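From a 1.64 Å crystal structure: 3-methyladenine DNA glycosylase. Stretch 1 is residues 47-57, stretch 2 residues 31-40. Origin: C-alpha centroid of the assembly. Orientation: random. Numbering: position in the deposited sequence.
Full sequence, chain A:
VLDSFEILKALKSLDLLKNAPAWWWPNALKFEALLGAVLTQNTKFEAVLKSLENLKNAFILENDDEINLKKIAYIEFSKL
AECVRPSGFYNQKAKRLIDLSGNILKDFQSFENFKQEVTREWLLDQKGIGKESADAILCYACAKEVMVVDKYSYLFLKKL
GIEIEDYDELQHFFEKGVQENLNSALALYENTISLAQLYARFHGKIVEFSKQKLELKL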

# COMPACT_ATOMS: atom_id res chain seq x y z
N ALA A 47 5.93 -11.03 7.05
CA ALA A 47 7.23 -10.66 7.63
C ALA A 47 7.18 -9.23 8.11
O ALA A 47 7.82 -8.86 9.12
CB ALA A 47 8.34 -10.86 6.63
N VAL A 48 6.47 -8.39 7.35
CA VAL A 48 6.35 -6.97 7.73
C VAL A 48 5.68 -6.86 9.11
O VAL A 48 6.08 -6.01 9.94
CB VAL A 48 5.57 -6.19 6.65
CG1 VAL A 48 5.30 -4.73 7.07
CG2 VAL A 48 6.38 -6.19 5.35
N LEU A 49 4.63 -7.67 9.35
CA LEU A 49 3.97 -7.59 10.64
C LEU A 49 4.92 -7.85 11.81
O LEU A 49 4.79 -7.19 12.86
CB LEU A 49 2.72 -8.49 10.75
CG LEU A 49 1.60 -8.18 9.76
CD1 LEU A 49 0.64 -9.35 9.75
CD2 LEU A 49 0.86 -6.88 10.14
N LYS A 50 5.91 -8.74 11.60
CA LYS A 50 6.94 -8.99 12.63
C LYS A 50 7.87 -7.79 12.88
O LYS A 50 8.21 -7.49 14.03
CB LYS A 50 7.78 -10.26 12.30
CG LYS A 50 7.03 -11.56 12.26
N SER A 51 8.28 -7.11 11.81
CA SER A 51 9.06 -5.87 11.94
C SER A 51 8.23 -4.80 12.67
O SER A 51 8.73 -4.09 13.55
CB SER A 51 9.39 -5.34 10.53
OG SER A 51 10.32 -6.24 9.93
N LEU A 52 6.95 -4.66 12.27
CA LEU A 52 6.12 -3.63 12.94
C LEU A 52 5.96 -3.95 14.45
O LEU A 52 5.98 -3.03 15.29
CB LEU A 52 4.76 -3.49 12.25
CG LEU A 52 4.80 -2.89 10.82
CD1 LEU A 52 3.40 -2.95 10.23
CD2 LEU A 52 5.26 -1.41 10.86
N GLU A 53 5.87 -5.24 14.78
CA GLU A 53 5.81 -5.65 16.17
C GLU A 53 7.09 -5.26 16.91
O GLU A 53 7.02 -4.75 18.03
CB GLU A 53 5.56 -7.16 16.27
CG GLU A 53 5.11 -7.60 17.64
CD GLU A 53 5.07 -9.13 17.75
OE1 GLU A 53 4.48 -9.80 16.84
OE2 GLU A 53 5.64 -9.67 18.73
N ASN A 54 8.27 -5.48 16.29
CA ASN A 54 9.50 -5.06 16.93
C ASN A 54 9.53 -3.54 17.19
O ASN A 54 10.00 -3.11 18.25
CB ASN A 54 10.74 -5.44 16.07
CG ASN A 54 11.03 -6.95 16.07
OD1 ASN A 54 10.59 -7.71 16.98
ND2 ASN A 54 11.81 -7.40 15.09
N LEU A 55 9.02 -2.75 16.21
CA LEU A 55 8.99 -1.29 16.32
C LEU A 55 8.07 -0.85 17.47
O LEU A 55 8.40 0.10 18.23
CB LEU A 55 8.55 -0.61 15.01
CG LEU A 55 9.59 -0.74 13.87
CD1 LEU A 55 8.97 -0.23 12.58
CD2 LEU A 55 10.83 0.09 14.22
N LYS A 56 6.94 -1.54 17.63
CA LYS A 56 6.01 -1.21 18.74
C LYS A 56 6.54 -1.66 20.08
O LYS A 56 6.41 -0.94 21.07
CB LYS A 56 4.61 -1.80 18.49
CG LYS A 56 3.96 -1.17 17.28
CD LYS A 56 2.74 -1.93 16.82
CE LYS A 56 2.07 -1.19 15.69
NZ LYS A 56 0.58 -1.53 15.54
N ASN A 57 7.19 -2.81 20.11
CA ASN A 57 7.74 -3.35 21.35
C ASN A 57 8.94 -2.55 21.87
O ASN A 57 9.26 -2.61 23.08
CB ASN A 57 8.16 -4.80 21.13
CG ASN A 57 6.97 -5.78 21.01
OD1 ASN A 57 7.19 -6.97 20.69
ND2 ASN A 57 5.71 -5.32 21.25
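Stretch 2, residues 31-40: FEALLGAVLT

The contact between residues 31-40 and 47-57 of this glycosylase is a helix-on-helix packing in which a small apolar seam, in which a valine rests on a glycine, is closed at one end by a salt bridge. Stretch 2 is helical from F31 through the region of L39, its backbone tied by i to i+4 hydrogen bonds such as G36 N to E32 O (2.9 Å), while all of stretch 1 belongs to a helix that begins earlier in the chain. The two axes run in broadly opposing directions, at 132°, and approach to 9.8 Å. The C-terminal part of stretch 2 lies near the start of stretch 1: the CA atoms of V48 and T40 are 6.0 Å apart, and from there the chain of stretch 1 leads back along the helix of stretch 2.

The spacing of the contacts illustrates how helical periodicity builds an interface. V48, S51, L52 and L55 point their CA-to-CB bonds toward stretch 2, and E32, L35 and L39 reply from the other side. V48, with chi1 in the t well, reaches CG2 to within 3.5 Å of T40 CA, and its CG1 lies 3.8 Å from G36 CA; with no side chain on G36, the methyl rests directly against backbone. V48 CG1 also lies 4.1 Å from L39 CB, and S51 CB lies 4.1 Å from L39 CD1. Farther along, L52 CD2 packs on L35 CB at 4.1 Å, and its CD1 touches the aliphatic part of E32 at CG, 4.0 Å away. L55 CD1 adds a looser contact with L35 CD1 at 4.3 Å.

At the margin, K56 starts sideways but its extended chain brings NZ to 2.9 Å from E32 OE2, a hydrogen-bonded salt bridge. E32 thus takes part in both kinds of contact, packing against L52 and pairing with K56.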

# COMPACT_ATOMS: atom_id res chain seq x y z
N PHE A 31 0.44 6.52 9.93
CA PHE A 31 1.84 6.44 9.53
C PHE A 31 2.30 4.97 9.42
O PHE A 31 3.15 4.63 8.60
CB PHE A 31 2.67 7.23 10.55
CG PHE A 31 4.13 7.29 10.22
CD1 PHE A 31 5.05 6.65 11.04
CD2 PHE A 31 4.60 8.03 9.13
CE1 PHE A 31 6.42 6.71 10.75
CE2 PHE A 31 5.95 8.08 8.85
CZ PHE A 31 6.87 7.47 9.67
N GLU A 32 1.79 4.09 10.28
CA GLU A 32 2.09 2.65 10.21
C GLU A 32 1.84 2.06 8.82
O GLU A 32 2.59 1.16 8.38
CB GLU A 32 1.23 1.89 11.26
CG GLU A 32 1.37 0.37 11.24
CD GLU A 32 0.54 -0.30 12.33
OE1 GLU A 32 0.12 -1.45 12.09
OE2 GLU A 32 0.32 0.35 13.40
N ALA A 33 0.78 2.54 8.14
CA ALA A 33 0.51 2.10 6.76
C ALA A 33 1.65 2.53 5.81
O ALA A 33 2.08 1.73 4.95
CB ALA A 33 -0.88 2.63 6.25
N LEU A 34 2.13 3.78 5.92
CA LEU A 34 3.31 4.20 5.12
C LEU A 34 4.51 3.28 5.45
O LEU A 34 5.19 2.79 4.52
CB LEU A 34 3.65 5.69 5.43
CG LEU A 34 4.89 6.22 4.70
CD1 LEU A 34 4.75 7.76 4.60
CD2 LEU A 34 6.15 5.90 5.53
N LEU A 35 4.77 2.99 6.74
CA LEU A 35 5.92 2.13 7.05
C LEU A 35 5.78 0.73 6.42
O LEU A 35 6.74 0.18 5.84
CB LEU A 35 6.12 1.92 8.57
CG LEU A 35 6.44 3.20 9.31
CD1 LEU A 35 6.54 2.83 10.78
CD2 LEU A 35 7.80 3.79 8.84
N GLY A 36 4.61 0.12 6.53
CA GLY A 36 4.44 -1.19 5.93
C GLY A 36 4.52 -1.19 4.42
O GLY A 36 5.00 -2.17 3.84
N ALA A 37 4.06 -0.11 3.78
CA ALA A 37 4.10 -0.05 2.33
C ALA A 37 5.56 -0.06 1.87
O ALA A 37 5.86 -0.64 0.82
CB ALA A 37 3.40 1.23 1.83
N VAL A 38 6.45 0.59 2.64
CA VAL A 38 7.85 0.58 2.29
C VAL A 38 8.47 -0.78 2.59
O VAL A 38 9.21 -1.33 1.74
CB VAL A 38 8.60 1.71 3.06
CG1 VAL A 38 10.11 1.60 2.84
CG2 VAL A 38 8.04 3.09 2.57
N LEU A 39 8.23 -1.32 3.80
CA LEU A 39 8.86 -2.58 4.24
C LEU A 39 8.42 -3.80 3.49
O LEU A 39 9.17 -4.81 3.48
CB LEU A 39 8.66 -2.81 5.73
CG LEU A 39 9.31 -1.79 6.67
CD1 LEU A 39 8.85 -2.12 8.12
CD2 LEU A 39 10.81 -1.95 6.53
N THR A 40 7.23 -3.74 2.85
CA THR A 40 6.80 -4.91 2.13
C THR A 40 7.47 -5.14 0.76
O THR A 40 7.29 -6.19 0.13
CB THR A 40 5.24 -4.91 2.05
OG1 THR A 40 4.78 -6.24 1.73
CG2 THR A 40 4.74 -4.00 0.96